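Local coordinates for MUTM (fpg) protein (PDB 1EE8), which belongs to the MutM (Fpg) family and combines a beta-rich N-terminal domain with a helix-two-turns-helix domain and a zinc finger, at residues A167-R172 / L236-C241; G160-D165 / A229-E234. All coordinates share one frame; numbering follows the deposited sequence.

Contact 1. Residues A167-R172 / L236-C241; sequences ALFRAR and LPCPAC. With ZN (zinc ion), chain C.
Phe-169, in the last turn of helix 161-170, meets Cys-238, Pro-239 and Ala-240 of the zinc finger. The first interaction is sulfur-aromatic. Cys-238 SG lies 3.6 Å from Phe-169 CE1. Cys-238 SG is 4.8 Å from the centroid of the Phe-169 ring and 73° off its normal, an oblique approach. CG of Phe-169 is placed anti to the backbone N (chi1 172°).

The apolar contacts come next. Phe-169 and Pro-239 reach toward each other tip to tip, with Phe-169 CZ 3.9 Å from Pro-239 CG. The methyl CB of Ala-240 sits at the ring edge, near its plane, 4.1 Å from Phe-169 CZ.

The guanidinium of Arg-172 adds van der Waals contacts. Its NH2 is 3.5 Å from Ala-240 CB. Arg-172 NH1 lies over one face of the Phe-169 ring, offset toward the rim, and Phe-169 CZ lies over the centre of the guanidinium.

Hydrogen bonds fix the parts on each side. Arg-172 has positive phi and ends the helix in a Schellman motif. Its NH1 donates to Phe-169 O at 2.9 Å. Arg-172 N reaches the same oxygen from the opposite face of the carbonyl plane. In the finger, Ala-240 N donates to Cys-238 SG at 3.3 Å, with an N-H...S angle of 160°. Cys-241 N makes a second, longer hydrogen bond to that sulfur.

Zinc is bound by SG of Cys-238 at 2.3 Å and by SG of Cys-241, with Cys-258 and Cys-261 as the other ligands. Cys-238 SG is thus held by the zinc and two backbone N-H groups. The zinc and the two N-H groups would be expected to stabilise negative charge on the sulfur, while the Phe-169 ring adds apolar packing beside it.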
loop_
_atom_site.group_PDB
_atom_site.type_symbol
_atom_site.label_atom_id
_atom_site.label_comp_id
_atom_site.label_asym_id
_atom_site.label_seq_id
_atom_site.Cartn_x
_atom_site.Cartn_y
_atom_site.Cartn_z
ATOM N N ALA A 167 -39.679 7.161 6.529
ATOM C CA ALA A 167 -40.357 6.683 5.329
ATOM C C ALA A 167 -41.619 5.921 5.716
ATOM O O ALA A 167 -42.678 6.080 5.098
ATOM C CB ALA A 167 -39.421 5.783 4.508
ATOM N N LEU A 168 -41.497 5.089 6.741
ATOM C CA LEU A 168 -42.613 4.295 7.222
ATOM C C LEU A 168 -43.754 5.175 7.718
ATOM O O LEU A 168 -44.928 4.857 7.519
ATOM C CB LEU A 168 -42.134 3.348 8.328
ATOM C CG LEU A 168 -41.262 2.202 7.800
ATOM C CD1 LEU A 168 -40.539 1.500 8.944
ATOM C CD2 LEU A 168 -42.160 1.219 7.027
ATOM N N PHE A 169 -43.416 6.281 8.364
ATOM C CA PHE A 169 -44.452 7.185 8.845
ATOM C C PHE A 169 -45.108 7.877 7.666
ATOM O O PHE A 169 -46.330 8.008 7.601
ATOM C CB PHE A 169 -43.893 8.279 9.750
ATOM C CG PHE A 169 -44.916 9.323 10.103
ATOM C CD1 PHE A 169 -45.880 9.063 11.068
ATOM C CD2 PHE A 169 -44.970 10.525 9.409
ATOM C CE1 PHE A 169 -46.886 9.988 11.336
ATOM C CE2 PHE A 169 -45.971 11.456 9.668
ATOM C CZ PHE A 169 -46.929 11.186 10.632
ATOM N N ARG A 170 -44.290 8.345 6.736
ATOM C CA ARG A 170 -44.849 9.039 5.598
ATOM C C ARG A 170 -45.813 8.126 4.846
ATOM O O ARG A 170 -46.853 8.576 4.378
ATOM C CB ARG A 170 -43.744 9.546 4.674
ATOM C CG ARG A 170 -44.294 10.454 3.598
ATOM C CD ARG A 170 -43.225 11.238 2.883
ATOM N NE ARG A 170 -42.517 12.158 3.771
ATOM C CZ ARG A 170 -41.691 13.102 3.337
ATOM N NH1 ARG A 170 -41.074 13.901 4.195
ATOM N NH2 ARG A 170 -41.494 13.249 2.033
ATOM N N ALA A 171 -45.476 6.842 4.762
ATOM C CA ALA A 171 -46.304 5.857 4.068
ATOM C C ALA A 171 -47.401 5.287 4.964
ATOM O O ALA A 171 -48.204 4.464 4.525
ATOM C CB ALA A 171 -45.425 4.722 3.540
ATOM N N ARG A 172 -47.426 5.720 6.220
ATOM C CA ARG A 172 -48.418 5.260 7.187
ATOM C C ARG A 172 -48.464 3.736 7.303
ATOM O O ARG A 172 -49.534 3.123 7.225
ATOM C CB ARG A 172 -49.802 5.800 6.817
ATOM C CG ARG A 172 -49.877 7.332 6.764
ATOM C CD ARG A 172 -49.640 7.953 8.131
ATOM N NE ARG A 172 -50.039 9.361 8.170
ATOM C CZ ARG A 172 -49.327 10.373 7.684
ATOM N NH1 ARG A 172 -48.148 10.160 7.113
ATOM N NH2 ARG A 172 -49.813 11.609 7.753
ATOM N N LEU A 236 -43.375 13.288 21.887
ATOM C CA LEU A 236 -43.901 14.513 21.296
ATOM C C LEU A 236 -45.130 14.166 20.448
ATOM O O LEU A 236 -45.346 12.999 20.095
ATOM C CB LEU A 236 -42.834 15.200 20.430
ATOM C CG LEU A 236 -41.566 15.770 21.083
ATOM C CD1 LEU A 236 -41.937 16.816 22.132
ATOM C CD2 LEU A 236 -40.762 14.645 21.713
ATOM N N PRO A 237 -45.950 15.177 20.110
ATOM C CA PRO A 237 -47.166 14.998 19.308
ATOM C C PRO A 237 -46.933 14.600 17.850
ATOM O O PRO A 237 -46.123 15.214 17.155
ATOM C CB PRO A 237 -47.848 16.371 19.388
ATOM C CG PRO A 237 -47.271 16.998 20.620
ATOM C CD PRO A 237 -45.832 16.575 20.557
ATOM N N CYS A 238 -47.645 13.576 17.391
ATOM C CA CYS A 238 -47.543 13.170 15.995
ATOM C C CYS A 238 -47.975 14.413 15.212
ATOM O O CYS A 238 -48.860 15.146 15.646
ATOM C CB CYS A 238 -48.498 12.005 15.708
ATOM S SG CYS A 238 -48.777 11.661 13.952
ATOM N N PRO A 239 -47.354 14.677 14.057
ATOM C CA PRO A 239 -47.770 15.870 13.317
ATOM C C PRO A 239 -49.074 15.689 12.540
ATOM O O PRO A 239 -49.609 16.645 11.984
ATOM C CB PRO A 239 -46.577 16.133 12.407
ATOM C CG PRO A 239 -46.129 14.745 12.074
ATOM C CD PRO A 239 -46.189 14.038 13.417
ATOM N N ALA A 240 -49.589 14.466 12.513
ATOM C CA ALA A 240 -50.821 14.195 11.778
ATOM C C ALA A 240 -52.060 14.023 12.659
ATOM O O ALA A 240 -53.147 14.478 12.296
ATOM C CB ALA A 240 -50.636 12.961 10.892
ATOM N N CYS A 241 -51.904 13.380 13.815
ATOM C CA CYS A 241 -53.043 13.149 14.703
ATOM C C CYS A 241 -52.875 13.709 16.111
ATOM O O CYS A 241 -53.777 13.583 16.942
ATOM C CB CYS A 241 -53.325 11.653 14.806
ATOM S SG CYS A 241 -52.139 10.771 15.827
HETATM ZN ZN ZN C . -50.513 10.131 14.309
#

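Contact 2. Residues G160-D165 / A229-E234; sequences GNIYAD and AVYGRE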
loop_
_atom_site.group_PDB
_atom_site.type_symbol
_atom_site.label_atom_id
_atom_site.label_comp_id
_atom_site.label_asym_id
_atom_site.label_seq_id
_atom_site.Cartn_x
_atom_site.Cartn_y
_atom_site.Cartn_z
ATOM N N GLY A 160 -30.975 3.749 6.917
ATOM C CA GLY A 160 -30.744 3.426 8.312
ATOM C C GLY A 160 -31.990 3.700 9.144
ATOM O O GLY A 160 -33.089 3.862 8.608
ATOM N N ASN A 161 -31.815 3.765 10.458
ATOM C CA ASN A 161 -32.922 4.005 11.371
ATOM C C ASN A 161 -33.737 5.259 11.088
ATOM O O ASN A 161 -34.966 5.204 11.013
ATOM C CB ASN A 161 -32.402 4.057 12.807
ATOM C CG ASN A 161 -32.129 2.679 13.374
ATOM O OD1 ASN A 161 -32.974 1.783 13.297
ATOM N ND2 ASN A 161 -30.943 2.500 13.940
ATOM N N ILE A 162 -33.057 6.392 10.944
ATOM C CA ILE A 162 -33.740 7.660 10.704
ATOM C C ILE A 162 -34.682 7.650 9.503
ATOM O O ILE A 162 -35.884 7.896 9.638
ATOM C CB ILE A 162 -32.726 8.812 10.521
ATOM C CG1 ILE A 162 -31.970 9.043 11.832
ATOM C CG2 ILE A 162 -33.446 10.095 10.088
ATOM C CD1 ILE A 162 -30.969 10.175 11.774
ATOM N N TYR A 163 -34.143 7.344 8.331
ATOM C CA TYR A 163 -34.957 7.358 7.136
ATOM C C TYR A 163 -35.916 6.193 6.992
ATOM O O TYR A 163 -36.926 6.310 6.295
ATOM C CB TYR A 163 -34.045 7.545 5.929
ATOM C CG TYR A 163 -33.282 8.839 6.095
ATOM C CD1 TYR A 163 -31.935 8.841 6.438
ATOM C CD2 TYR A 163 -33.945 10.069 6.036
ATOM C CE1 TYR A 163 -31.265 10.028 6.729
ATOM C CE2 TYR A 163 -33.284 11.262 6.329
ATOM C CZ TYR A 163 -31.944 11.232 6.676
ATOM O OH TYR A 163 -31.290 12.401 6.981
ATOM N N ALA A 164 -35.628 5.074 7.648
ATOM C CA ALA A 164 -36.566 3.959 7.597
ATOM C C ALA A 164 -37.785 4.429 8.406
ATOM O O ALA A 164 -38.920 4.375 7.928
ATOM C CB ALA A 164 -35.967 2.711 8.227
ATOM N N ASP A 165 -37.539 4.903 9.628
ATOM C CA ASP A 165 -38.616 5.393 10.488
ATOM C C ASP A 165 -39.436 6.485 9.778
ATOM O O ASP A 165 -40.667 6.429 9.748
ATOM C CB ASP A 165 -38.047 5.966 11.799
ATOM C CG ASP A 165 -37.584 4.886 12.775
ATOM O OD1 ASP A 165 -37.547 3.698 12.394
ATOM O OD2 ASP A 165 -37.254 5.233 13.931
ATOM N N ALA A 229 -40.876 13.630 11.450
ATOM C CA ALA A 229 -42.216 13.441 11.973
ATOM C C ALA A 229 -42.209 12.582 13.227
ATOM O O ALA A 229 -42.943 12.857 14.174
ATOM C CB ALA A 229 -43.102 12.794 10.912
ATOM N N VAL A 230 -41.375 11.546 13.236
ATOM C CA VAL A 230 -41.326 10.646 14.377
ATOM C C VAL A 230 -39.936 10.348 14.931
ATOM O O VAL A 230 -39.789 10.108 16.131
ATOM C CB VAL A 230 -42.013 9.302 14.035
ATOM C CG1 VAL A 230 -43.475 9.546 13.647
ATOM C CG2 VAL A 230 -41.268 8.606 12.900
ATOM N N TYR A 231 -38.914 10.348 14.081
ATOM C CA TYR A 231 -37.578 10.058 14.579
ATOM C C TYR A 231 -37.104 11.068 15.618
ATOM O O TYR A 231 -37.187 12.280 15.412
ATOM C CB TYR A 231 -36.536 10.005 13.459
ATOM C CG TYR A 231 -35.224 9.497 14.005
ATOM C CD1 TYR A 231 -34.992 8.129 14.145
ATOM C CD2 TYR A 231 -34.271 10.383 14.516
ATOM C CE1 TYR A 231 -33.851 7.651 14.789
ATOM C CE2 TYR A 231 -33.132 9.920 15.166
ATOM C CZ TYR A 231 -32.930 8.553 15.302
ATOM O OH TYR A 231 -31.814 8.096 15.965
ATOM N N GLY A 232 -36.587 10.554 16.729
ATOM C CA GLY A 232 -36.103 11.419 17.791
ATOM C C GLY A 232 -37.182 12.256 18.461
ATOM O O GLY A 232 -36.865 13.178 19.220
ATOM N N ARG A 233 -38.453 11.946 18.199
ATOM C CA ARG A 233 -39.545 12.706 18.798
ATOM C C ARG A 233 -40.418 11.893 19.750
ATOM O O ARG A 233 -41.602 12.191 19.912
ATOM C CB ARG A 233 -40.419 13.324 17.701
ATOM C CG ARG A 233 -39.650 14.220 16.748
ATOM C CD ARG A 233 -40.572 14.988 15.816
ATOM N NE ARG A 233 -41.445 15.904 16.546
ATOM C CZ ARG A 233 -42.738 15.690 16.778
ATOM N NH1 ARG A 233 -43.327 14.584 16.334
ATOM N NH2 ARG A 233 -43.445 16.586 17.456
ATOM N N GLU A 234 -39.835 10.877 20.383
ATOM C CA GLU A 234 -40.579 10.036 21.323
ATOM C C GLU A 234 -41.267 10.886 22.390
ATOM O O GLU A 234 -40.623 11.679 23.076
ATOM C CB GLU A 234 -39.646 9.032 22.013
ATOM C CG GLU A 234 -40.362 8.108 23.003
ATOM C CD GLU A 234 -39.413 7.219 23.794
ATOM O OE1 GLU A 234 -39.893 6.262 24.441
ATOM O OE2 GLU A 234 -38.190 7.476 23.775
#
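Helix 161-170, probably the second helix of the helix-two-turns-helix motif, packs through Ile-162 against Tyr-231 in a type II beta turn of residues 230 to 233. Gly-160 is the N-cap of the helix. Gly-232 takes the positive phi of the turn, and Arg-233 N closes it on Val-230 O.

The main contact is CH-pi. Ile-162 CG1 lies over the centre of the Tyr-231 ring, 3.5 Å from the centroid and only 7° off the ring normal. Ile-162 CD1 reaches the rim at Tyr-231 CE2, 4.0 Å away. The backbone also takes part, since Ile-162 CA is 3.7 Å from Tyr-231 CD1. The ring reaches the helix with its CG anti to the backbone N (chi1 -171°).

Asp-165 OD2 approaches the ring edge, near its plane, at 3.7 Å from Tyr-231 CD1. The carboxylate and ring planes are 43° apart. Both oxygens have stronger partners: OD1 makes a salt bridge with Lys-147, and OD2 accepts from His-256 N. Glu-166, next on the helix, accepts from the backbone N atoms of Ala-229, Val-230 and Tyr-231.

Val-230 CG2 rests 3.9 Å from Asp-165 O. Within 229-234, Arg-233 NH1 donates to Ala-229 O at 2.8 Å, the donor tilted out of the carbonyl plane.

Contacts 1 and 2 lie side by side, with centres about 10 Å apart. Both use helix 161-170: contact 2 its first half, contact 1 its C-terminal end. The partner segments follow in the opposite order in the loop between helix 184-203 and strand 246-249: 229-234, of contact 2, comes first, as 160-165 does on the helix, so the segments alternate along the chain. The two contacts also touch. Phe-169 CD2 is 3.3 Å from Ala-229 CB, and Phe-169 CD1 is 3.6 Å from Val-230 CG1. Arg-233 NH1 also donates to Pro-237 O. One helix of the helix-two-turns-helix domain thus packs against 229-234 and against 236-241, which carries two of the zinc ligands.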